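Local coordinates for SusD superfamily protein (Bacteroides thetaiotaomicron, PDB 3MCX), which is of unknown function but, as a SusD-type outer-membrane protein, probably takes part in binding and uptake of glycans or related nutrients, and binds zinc ions, at residues T20-D23 with A24-L28; Y92-I95 with R96-N100; A224-D227 with V228-N232; K412-V415 with G416-E419. All coordinates share one frame; numbering follows the deposited sequence.

Contact 1. Residues T20-D23 with A24-L28; sequences TLDD and AQIAL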
loop_
_atom_site.group_PDB
_atom_site.type_symbol
_atom_site.label_atom_id
_atom_site.label_comp_id
_atom_site.label_asym_id
_atom_site.label_seq_id
_atom_site.Cartn_x
_atom_site.Cartn_y
_atom_site.Cartn_z
ATOM N N THR A 20 -9.973 9.269 30.677
ATOM C CA THR A 20 -9.443 10.608 30.415
ATOM C C THR A 20 -9.124 10.809 28.939
ATOM O O THR A 20 -9.048 9.847 28.189
ATOM C CB THR A 20 -8.162 10.884 31.226
ATOM O OG1 THR A 20 -7.107 10.044 30.735
ATOM C CG2 THR A 20 -8.389 10.641 32.733
ATOM N N LEU A 21 -8.934 12.071 28.539
ATOM C CA LEU A 21 -8.477 12.398 27.207
ATOM C C LEU A 21 -7.178 11.652 26.902
ATOM O O LEU A 21 -7.005 11.099 25.812
ATOM C CB LEU A 21 -8.274 13.901 27.067
ATOM C CG LEU A 21 -7.808 14.394 25.698
ATOM C CD1 LEU A 21 -8.859 14.177 24.590
ATOM C CD2 LEU A 21 -7.479 15.864 25.821
ATOM N N ASP A 22 -6.253 11.618 27.875
ATOM C CA ASP A 22 -4.982 10.927 27.622
ATOM C C ASP A 22 -5.208 9.432 27.403
ATOM O O ASP A 22 -4.555 8.855 26.552
ATOM C CB ASP A 22 -3.920 11.157 28.706
ATOM C CG ASP A 22 -2.522 10.701 28.252
ATOM O OD1 ASP A 22 -2.034 11.197 27.210
ATOM O OD2 ASP A 22 -1.922 9.831 28.913
ATOM N N ASP A 23 -6.133 8.823 28.149
ATOM C CA ASP A 23 -6.496 7.414 27.908
ATOM C C ASP A 23 -7.021 7.198 26.485
ATOM O O ASP A 23 -6.701 6.216 25.837
ATOM C CB ASP A 23 -7.565 6.944 28.903
ATOM C CG ASP A 23 -7.068 6.885 30.353
ATOM O OD1 ASP A 23 -5.839 6.722 30.590
ATOM O OD2 ASP A 23 -7.929 7.010 31.253
ATOM N N ALA A 24 -7.831 8.130 25.990
ATOM C CA ALA A 24 -8.293 8.054 24.609
ATOM C C ALA A 24 -7.150 8.137 23.589
ATOM O O ALA A 24 -7.115 7.405 22.612
ATOM C CB ALA A 24 -9.308 9.156 24.351
ATOM N N GLN A 25 -6.213 9.052 23.838
ATOM C CA GLN A 25 -5.034 9.143 22.986
ATOM C C GLN A 25 -4.192 7.853 23.006
ATOM O O GLN A 25 -3.689 7.425 21.985
ATOM C CB GLN A 25 -4.141 10.319 23.362
ATOM C CG GLN A 25 -2.937 10.496 22.435
ATOM C CD GLN A 25 -3.333 10.823 21.017
ATOM O OE1 GLN A 25 -4.127 11.750 20.809
ATOM N NE2 GLN A 25 -2.778 10.146 20.059
ATOM N N ILE A 26 -4.014 7.292 24.198
ATOM C CA ILE A 26 -3.297 6.017 24.336
ATOM C C ILE A 26 -3.997 4.909 23.535
ATOM O O ILE A 26 -3.339 4.149 22.822
ATOM C CB ILE A 26 -3.139 5.613 25.809
ATOM C CG1 ILE A 26 -2.155 6.558 26.499
ATOM C CG2 ILE A 26 -2.673 4.140 25.912
ATOM C CD1 ILE A 26 -2.076 6.376 28.007
ATOM N N ALA A 27 -5.335 4.850 23.594
ATOM C CA ALA A 27 -6.066 3.913 22.746
ATOM C C ALA A 27 -5.798 4.120 21.262
ATOM O O ALA A 27 -5.574 3.170 20.542
ATOM C CB ALA A 27 -7.609 3.959 23.033
ATOM N N LEU A 28 -5.832 5.370 20.816
ATOM C CA LEU A 28 -5.537 5.670 19.418
ATOM C C LEU A 28 -4.089 5.279 19.072
ATOM O O LEU A 28 -3.834 4.704 18.022
ATOM C CB LEU A 28 -5.786 7.144 19.155
ATOM C CG LEU A 28 -5.501 7.639 17.733
ATOM C CD1 LEU A 28 -6.306 6.836 16.663
ATOM C CD2 LEU A 28 -5.710 9.152 17.641
#

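Contact 2. Residues Y92-I95 with R96-N100; sequences YKVI and RQTNN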
loop_
_atom_site.group_PDB
_atom_site.type_symbol
_atom_site.label_atom_id
_atom_site.label_comp_id
_atom_site.label_asym_id
_atom_site.label_seq_id
_atom_site.Cartn_x
_atom_site.Cartn_y
_atom_site.Cartn_z
ATOM N N TYR A 92 -9.391 -6.612 10.932
ATOM C CA TYR A 92 -10.660 -6.531 11.665
ATOM C C TYR A 92 -10.453 -6.140 13.133
ATOM O O TYR A 92 -11.286 -5.491 13.733
ATOM C CB TYR A 92 -11.502 -7.812 11.516
ATOM C CG TYR A 92 -12.377 -7.757 10.299
ATOM C CD1 TYR A 92 -13.425 -6.871 10.250
ATOM C CD2 TYR A 92 -12.109 -8.550 9.175
ATOM C CE1 TYR A 92 -14.209 -6.778 9.124
ATOM C CE2 TYR A 92 -12.878 -8.458 8.056
ATOM C CZ TYR A 92 -13.932 -7.563 8.026
ATOM O OH TYR A 92 -14.665 -7.436 6.866
ATOM N N LYS A 93 -9.344 -6.566 13.744
ATOM C CA LYS A 93 -9.043 -6.143 15.112
ATOM C C LYS A 93 -8.871 -4.623 15.162
ATOM O O LYS A 93 -9.380 -3.981 16.078
ATOM C CB LYS A 93 -7.785 -6.851 15.649
ATOM C CG LYS A 93 -7.509 -6.611 17.132
ATOM C CD LYS A 93 -6.308 -7.516 17.529
ATOM C CE LYS A 93 -5.822 -7.294 18.953
ATOM N NZ LYS A 93 -4.546 -8.101 19.122
ATOM N N VAL A 94 -8.141 -4.066 14.193
ATOM C CA VAL A 94 -7.996 -2.618 14.131
ATOM C C VAL A 94 -9.379 -1.971 13.967
ATOM O O VAL A 94 -9.683 -0.997 14.660
ATOM C CB VAL A 94 -7.069 -2.169 13.019
ATOM C CG1 VAL A 94 -7.193 -0.642 12.781
ATOM C CG2 VAL A 94 -5.609 -2.549 13.371
ATOM N N ILE A 95 -10.222 -2.492 13.076
ATOM C CA ILE A 95 -11.557 -1.910 12.874
ATOM C C ILE A 95 -12.352 -1.931 14.184
ATOM O O ILE A 95 -12.948 -0.927 14.597
ATOM C CB ILE A 95 -12.303 -2.641 11.743
ATOM C CG1 ILE A 95 -11.672 -2.263 10.404
ATOM C CG2 ILE A 95 -13.810 -2.316 11.805
ATOM C CD1 ILE A 95 -12.126 -3.114 9.216
ATOM N N ARG A 96 -12.311 -3.058 14.855
ATOM C CA ARG A 96 -13.017 -3.183 16.123
ATOM C C ARG A 96 -12.532 -2.167 17.155
ATOM O O ARG A 96 -13.324 -1.567 17.847
ATOM C CB ARG A 96 -12.972 -4.620 16.617
ATOM C CG ARG A 96 -13.754 -5.538 15.679
ATOM C CD ARG A 96 -13.818 -6.985 16.110
ATOM N NE ARG A 96 -12.673 -7.493 16.850
ATOM C CZ ARG A 96 -11.883 -8.424 16.350
ATOM N NH1 ARG A 96 -12.169 -8.885 15.154
ATOM N NH2 ARG A 96 -10.874 -8.871 17.012
ATOM N N GLN A 97 -11.235 -1.980 17.237
ATOM C CA GLN A 97 -10.697 -0.987 18.154
ATOM C C GLN A 97 -11.119 0.434 17.780
ATOM O O GLN A 97 -11.444 1.231 18.650
ATOM C CB GLN A 97 -9.178 -1.109 18.250
ATOM C CG GLN A 97 -8.752 -2.422 18.931
ATOM C CD GLN A 97 -7.277 -2.460 19.297
ATOM O OE1 GLN A 97 -6.553 -1.487 19.128
ATOM N NE2 GLN A 97 -6.838 -3.611 19.817
ATOM N N THR A 98 -11.113 0.759 16.488
ATOM C CA THR A 98 -11.619 2.061 16.060
ATOM C C THR A 98 -13.088 2.249 16.455
ATOM O O THR A 98 -13.479 3.332 16.923
ATOM C CB THR A 98 -11.453 2.405 14.565
ATOM O OG1 THR A 98 -12.249 1.549 13.706
ATOM C CG2 THR A 98 -9.981 2.367 14.132
ATOM N N ASN A 99 -13.896 1.197 16.306
ATOM C CA ASN A 99 -15.296 1.298 16.660
ATOM C C ASN A 99 -15.508 1.492 18.151
ATOM O O ASN A 99 -16.341 2.289 18.596
ATOM C CB ASN A 99 -16.050 0.061 16.147
ATOM C CG ASN A 99 -16.313 0.149 14.656
ATOM O OD1 ASN A 99 -16.548 1.238 14.153
ATOM N ND2 ASN A 99 -16.325 -0.987 13.963
ATOM N N ASN A 100 -14.732 0.769 18.969
ATOM C CA ASN A 100 -14.795 0.929 20.407
ATOM C C ASN A 100 -14.416 2.356 20.870
ATOM O O ASN A 100 -15.075 2.942 21.701
ATOM C CB ASN A 100 -13.893 -0.107 21.092
ATOM C CG ASN A 100 -14.436 -1.540 20.950
ATOM O OD1 ASN A 100 -15.582 -1.754 20.508
ATOM N ND2 ASN A 100 -13.609 -2.527 21.315
#

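Contact 3. Residues A224-D227 with V228-N232; sequences AATD and VIKNN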
loop_
_atom_site.group_PDB
_atom_site.type_symbol
_atom_site.label_atom_id
_atom_site.label_comp_id
_atom_site.label_asym_id
_atom_site.label_seq_id
_atom_site.Cartn_x
_atom_site.Cartn_y
_atom_site.Cartn_z
ATOM N N ALA A 224 -9.196 15.637 -4.787
ATOM C CA ALA A 224 -8.482 15.318 -3.552
ATOM C C ALA A 224 -6.988 15.486 -3.723
ATOM O O ALA A 224 -6.315 16.070 -2.858
ATOM C CB ALA A 224 -8.811 13.908 -3.064
ATOM N N ALA A 225 -6.433 14.942 -4.818
ATOM C CA ALA A 225 -4.985 15.003 -5.040
ATOM C C ALA A 225 -4.551 16.451 -5.201
ATOM O O ALA A 225 -3.568 16.868 -4.616
ATOM C CB ALA A 225 -4.576 14.161 -6.266
ATOM N N THR A 226 -5.279 17.241 -5.988
ATOM C CA THR A 226 -4.869 18.641 -6.205
ATOM C C THR A 226 -5.048 19.518 -4.976
ATOM O O THR A 226 -4.333 20.508 -4.815
ATOM C CB THR A 226 -5.513 19.289 -7.460
ATOM O OG1 THR A 226 -6.936 19.224 -7.383
ATOM C CG2 THR A 226 -5.017 18.622 -8.750
ATOM N N ASP A 227 -5.988 19.180 -4.103
ATOM C CA ASP A 227 -6.063 19.864 -2.816
ATOM C C ASP A 227 -4.716 19.723 -2.103
ATOM O O ASP A 227 -4.132 20.741 -1.706
ATOM C CB ASP A 227 -7.196 19.281 -1.977
ATOM C CG ASP A 227 -7.457 20.032 -0.672
ATOM O OD1 ASP A 227 -6.966 21.149 -0.452
ATOM O OD2 ASP A 227 -8.211 19.469 0.138
ATOM N N VAL A 228 -4.192 18.504 -2.022
ATOM C CA VAL A 228 -2.887 18.295 -1.372
ATOM C C VAL A 228 -1.769 19.061 -2.094
ATOM O O VAL A 228 -0.968 19.759 -1.473
ATOM C CB VAL A 228 -2.537 16.806 -1.272
ATOM C CG1 VAL A 228 -1.127 16.634 -0.628
ATOM C CG2 VAL A 228 -3.648 16.051 -0.485
ATOM N N ILE A 229 -1.714 18.919 -3.419
ATOM C CA ILE A 229 -0.649 19.507 -4.230
ATOM C C ILE A 229 -0.644 21.022 -4.117
ATOM O O ILE A 229 0.413 21.626 -3.885
ATOM C CB ILE A 229 -0.813 19.096 -5.689
ATOM C CG1 ILE A 229 -0.549 17.606 -5.863
ATOM C CG2 ILE A 229 0.142 19.928 -6.632
ATOM C CD1 ILE A 229 -1.054 17.053 -7.206
ATOM N N LYS A 230 -1.820 21.635 -4.256
ATOM C CA LYS A 230 -1.936 23.096 -4.339
ATOM C C LYS A 230 -1.966 23.798 -2.986
ATOM O O LYS A 230 -1.513 24.938 -2.870
ATOM C CB LYS A 230 -3.207 23.499 -5.104
ATOM C CG LYS A 230 -3.185 23.189 -6.600
ATOM C CD LYS A 230 -4.596 23.206 -7.201
ATOM C CE LYS A 230 -4.604 22.969 -8.711
ATOM N NZ LYS A 230 -3.747 23.931 -9.471
ATOM N N ASN A 231 -2.537 23.136 -1.977
ATOM C CA ASN A 231 -2.893 23.835 -0.749
ATOM C C ASN A 231 -2.164 23.440 0.519
ATOM O O ASN A 231 -2.437 24.010 1.584
ATOM C CB ASN A 231 -4.401 23.672 -0.528
ATOM C CG ASN A 231 -5.229 24.214 -1.683
ATOM O OD1 ASN A 231 -4.900 25.256 -2.272
ATOM N ND2 ASN A 231 -6.315 23.502 -2.019
ATOM N N ASN A 232 -1.210 22.520 0.436
ATOM C CA ASN A 232 -0.580 22.033 1.667
ATOM C C ASN A 232 0.240 23.096 2.417
ATOM O O ASN A 232 0.584 22.896 3.589
ATOM C CB ASN A 232 0.206 20.742 1.409
ATOM C CG ASN A 232 1.502 20.973 0.684
ATOM O OD1 ASN A 232 2.491 21.463 1.276
ATOM N ND2 ASN A 232 1.540 20.579 -0.601
#

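Contact 4. Residues K412-V415 with G416-E419; sequences KELV and GEGE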
loop_
_atom_site.group_PDB
_atom_site.type_symbol
_atom_site.label_atom_id
_atom_site.label_comp_id
_atom_site.label_asym_id
_atom_site.label_seq_id
_atom_site.Cartn_x
_atom_site.Cartn_y
_atom_site.Cartn_z
ATOM N N LYS A 412 8.218 2.774 -11.797
ATOM C CA LYS A 412 9.572 3.196 -11.428
ATOM C C LYS A 412 9.567 3.875 -10.030
ATOM O O LYS A 412 10.427 3.623 -9.206
ATOM C CB LYS A 412 10.148 4.166 -12.444
ATOM C CG LYS A 412 10.427 3.561 -13.822
ATOM C CD LYS A 412 10.874 4.613 -14.815
ATOM C CE LYS A 412 10.917 4.084 -16.235
ATOM N NZ LYS A 412 11.566 5.057 -17.175
ATOM N N GLU A 413 8.596 4.740 -9.777
ATOM C CA GLU A 413 8.576 5.572 -8.594
ATOM C C GLU A 413 8.130 4.823 -7.356
ATOM O O GLU A 413 8.648 5.064 -6.276
ATOM C CB GLU A 413 7.659 6.795 -8.809
ATOM C CG GLU A 413 7.711 7.806 -7.656
ATOM C CD GLU A 413 9.134 8.303 -7.384
ATOM O OE1 GLU A 413 9.852 8.570 -8.368
ATOM O OE2 GLU A 413 9.537 8.440 -6.194
ATOM N N LEU A 414 7.153 3.937 -7.501
ATOM C CA LEU A 414 6.442 3.365 -6.353
ATOM C C LEU A 414 6.756 1.894 -6.106
ATOM O O LEU A 414 6.127 1.248 -5.281
ATOM C CB LEU A 414 4.931 3.553 -6.539
ATOM C CG LEU A 414 4.482 5.026 -6.662
ATOM C CD1 LEU A 414 2.993 5.137 -6.963
ATOM C CD2 LEU A 414 4.827 5.792 -5.381
ATOM N N VAL A 415 7.774 1.386 -6.800
ATOM C CA VAL A 415 8.213 0.006 -6.575
ATOM C C VAL A 415 8.474 -0.222 -5.081
ATOM O O VAL A 415 9.125 0.568 -4.430
ATOM C CB VAL A 415 9.480 -0.331 -7.412
ATOM C CG1 VAL A 415 10.706 0.532 -7.004
ATOM C CG2 VAL A 415 9.792 -1.835 -7.315
ATOM N N GLY A 416 7.922 -1.282 -4.525
ATOM C CA GLY A 416 8.154 -1.587 -3.109
ATOM C C GLY A 416 7.184 -0.926 -2.145
ATOM O O GLY A 416 7.222 -1.202 -0.956
ATOM N N GLU A 417 6.269 -0.109 -2.648
ATOM C CA GLU A 417 5.380 0.682 -1.806
ATOM C C GLU A 417 3.907 0.238 -1.842
ATOM O O GLU A 417 3.017 0.924 -1.300
ATOM C CB GLU A 417 5.582 2.180 -2.096
ATOM C CG GLU A 417 6.992 2.637 -1.723
ATOM C CD GLU A 417 7.266 4.082 -2.089
ATOM O OE1 GLU A 417 6.866 4.982 -1.331
ATOM O OE2 GLU A 417 7.841 4.290 -3.159
ATOM N N GLY A 418 3.681 -0.947 -2.375
ATOM C CA GLY A 418 2.421 -1.642 -2.160
ATOM C C GLY A 418 1.252 -1.297 -3.049
ATOM O O GLY A 418 0.159 -1.759 -2.784
ATOM N N GLU A 419 1.469 -0.533 -4.128
ATOM C CA GLU A 419 0.355 -0.040 -4.948
ATOM C C GLU A 419 0.337 -0.514 -6.396
ATOM O O GLU A 419 -0.720 -0.480 -7.017
ATOM C CB GLU A 419 0.294 1.478 -4.956
ATOM C CG GLU A 419 -0.119 2.068 -3.632
ATOM C CD GLU A 419 -1.488 1.666 -3.221
ATOM O OE1 GLU A 419 -2.397 1.686 -4.089
ATOM O OE2 GLU A 419 -1.692 1.271 -2.063
HETATM O O HOH W 1 4.026 -0.520 -5.523
#

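Contact 1. Residues T20-D23 with A24-L28
Ile26 lies back over Asp22 one turn earlier, at the start of helix 21-36. Its CB sits about equally far from the carbonyl oxygens of Asp22 and Asp23. CG1 stands opposite the carbonyl carbon, beside the backbone N (chi1 -70°), a setting that brings it to 3.3 Å from Asp22 O. From there the chain runs on extended, and its tip, Ile26 CD1, ends 3.6 Å from Asp22 OD2 in one of two modelled conformers of that aspartate. CG1 and CD1 thus cover the Asp22 carbonyl and the flank of its carboxylate with apolar carbon. The same first turn is closed by a capping box. Thr20, the N-cap residue, accepts from Asp23 N at OG1 (3.0 Å), while Thr20 N donates to Asp23 OD2 (3.1 Å) from above the carboxylate plane. Thr20 O then receives Ala24 N at 3.0 Å, opening the regular i to i+4 ladder. Ala24 is small enough to be buried against Ile110, and Leu21 rests on Leu118 and Ile121 of helix 115-140. Two acids in this turn are consistent with a favourable interaction with the positive end of the helix dipole, and the reciprocal side-chain bonds satisfy amides lacking a preceding helical turn.

Contact 2. Residues Y92-I95 with R96-N100
Tyr92 receives Arg96 N at its carbonyl oxygen (2.9 Å), and the arginine side chain then folds back over the same turn, Arg96 CG lying 3.1 Å from Tyr92 O. The tyrosine ring leads away from the contact, and its hydroxyl is bound to the carbonyl oxygen of Pro155. Lys93 comes next, its backbone lying beneath the guanidinium: in the conformer described, one of two modelled for the arginine, Lys93 CA is 3.8 Å from the plane, over its centre. The two long side chains cross at a slant while their charged ends stay well apart. Lys93 also runs alongside Gln97, both pointing the same way, with Lys93 CE 3.9 Å from Gln97 NE2; flexible polar chains suit this more accessible side. Val94 O takes Thr98 N, and its buried methyls face other helices. At Ile95 the carbonyl oxygen accepts twice, from Asn99 N and from Thr98 OG1 at 2.7 Å, because the threonine hydroxyl is set between its own N and carbonyl carbon (chi1 66°), which turns it back toward the preceding turn. A valine in place of Thr98 would probably deprive Ile95 O of this second donor and put a methyl group against a buried oxygen. Ile95 CG2 meanwhile flanks Asn99 ND2 at 3.6 Å, an amide engaged by Glu157 O, with Asn99 OD1 bound to Arg129. Helix 81-106 packs against both helix 115-140, which meets Tyr92, Val94, Ile95 and Thr98, and helix 21-36, which meets Lys93, Val94 and Gln97.

Contact 3. Residues A224-D227 with V228-N232
Asp227 and Asn231 face each other near the C-terminal end of helix 218-231, a helix of the SusD family, which belongs to the tetratricopeptide-repeat clan. The packed side of this turn is aliphatic. Ala225 has only a methyl, which lets it fit against Ser209 of helix 201-214 and Val359 and Ala363 of helix 356-370. Ile229, one turn on, lays CG1 3.3 Å from Ala225 O and reaches Tyr360 and Ala363, while Val228 turns to Gln205. Ile229 N also donates to Ala225 O at 3.0 Å. The solvent side carries polar chains, Lys230 and Asn231. Lys230 stretches back along Thr226, its CE 4.0 Å from Thr226 CB, and in the conformer described, one of two, its amine forms a salt bridge with Glu376. Asn231 is exposed, yet its amide is tied down: ND2 donates almost straight to Asp227 OD1 (2.9 Å, 176°), meeting it on the anti side, somewhat out of the carboxylate plane. Asp227 offers that oxygen because CG lies opposite its own backbone N (chi1 -174°), while OD2 is held by Tyr201 and Gln205 of the adjacent helix; an acid suits a spot with donors for both oxygens. The carboxylate and amide planes stand 66° apart. One residue further, Asn232 ND2 folds back and donates to Val228 O at 2.8 Å, the acceptor lying in the plane of the asparagine amide.

Contact 4. Residues K412-V415 with G416-E419
Leu414 to Glu417 form a type II beta turn that leads the chain out of helix 403-414, closed by Glu417 N donating to Leu414 O at 3.0 Å. Gly416 takes the third position with positive phi (88°), where any CB would collide with Val415 O, and glycine therefore suits it. Val415, just before it, keeps the extended psi that this turn needs. Glu417 CG lies anti to the carbonyl carbon (chi1 -64°), and the extended chain crosses Leu414 at roughly a right angle, its OE2 4.0 Å from Leu414 CD2. That oxygen also lies 3.3 Å from Glu413 O; both are acceptors, and the amine of Lys337 reconciles them, while Arg355 pairs with Glu417 OE1 and joins the Tyr244 hydroxyl in holding Glu413 OE2. The two nearby carboxylates are probably kept ionised by these shared cations. Were Glu417 replaced by an alanine, Lys337 would probably lose its carboxylate mate and Arg355 one of its acidic partners. Asp50 ties the turn to helix 44-51 by accepting from Gly416 N and Gly418 N. Within the loop itself, a water donates to Leu414 O at 2.8 Å and accepts from Glu419 N at 2.9 Å.

Contacts 1 and 2 lie on the neighbouring helices 21-36 and 81-106, their centres 15 Å apart; both pack on helix 115-140. That same helix supplies Arg138, the salt-bridge partner of Glu419 in contact 4. Helix 356-370 touches both contact 3 and contact 4, whose centres are 21 Å apart. Contact 3 lies near metal: the Ile229 side chain is about 8 Å from a bound zinc and about 6 Å from that of Asp383, a zinc-binding residue whose ion is not bound to this chain here. In contact 2 the Tyr92 side chain is about 11 Å from that of His165, another zinc-binding residue, and about 4 Å from a bound glycerol. Contact 1 is remote from the known zinc sites.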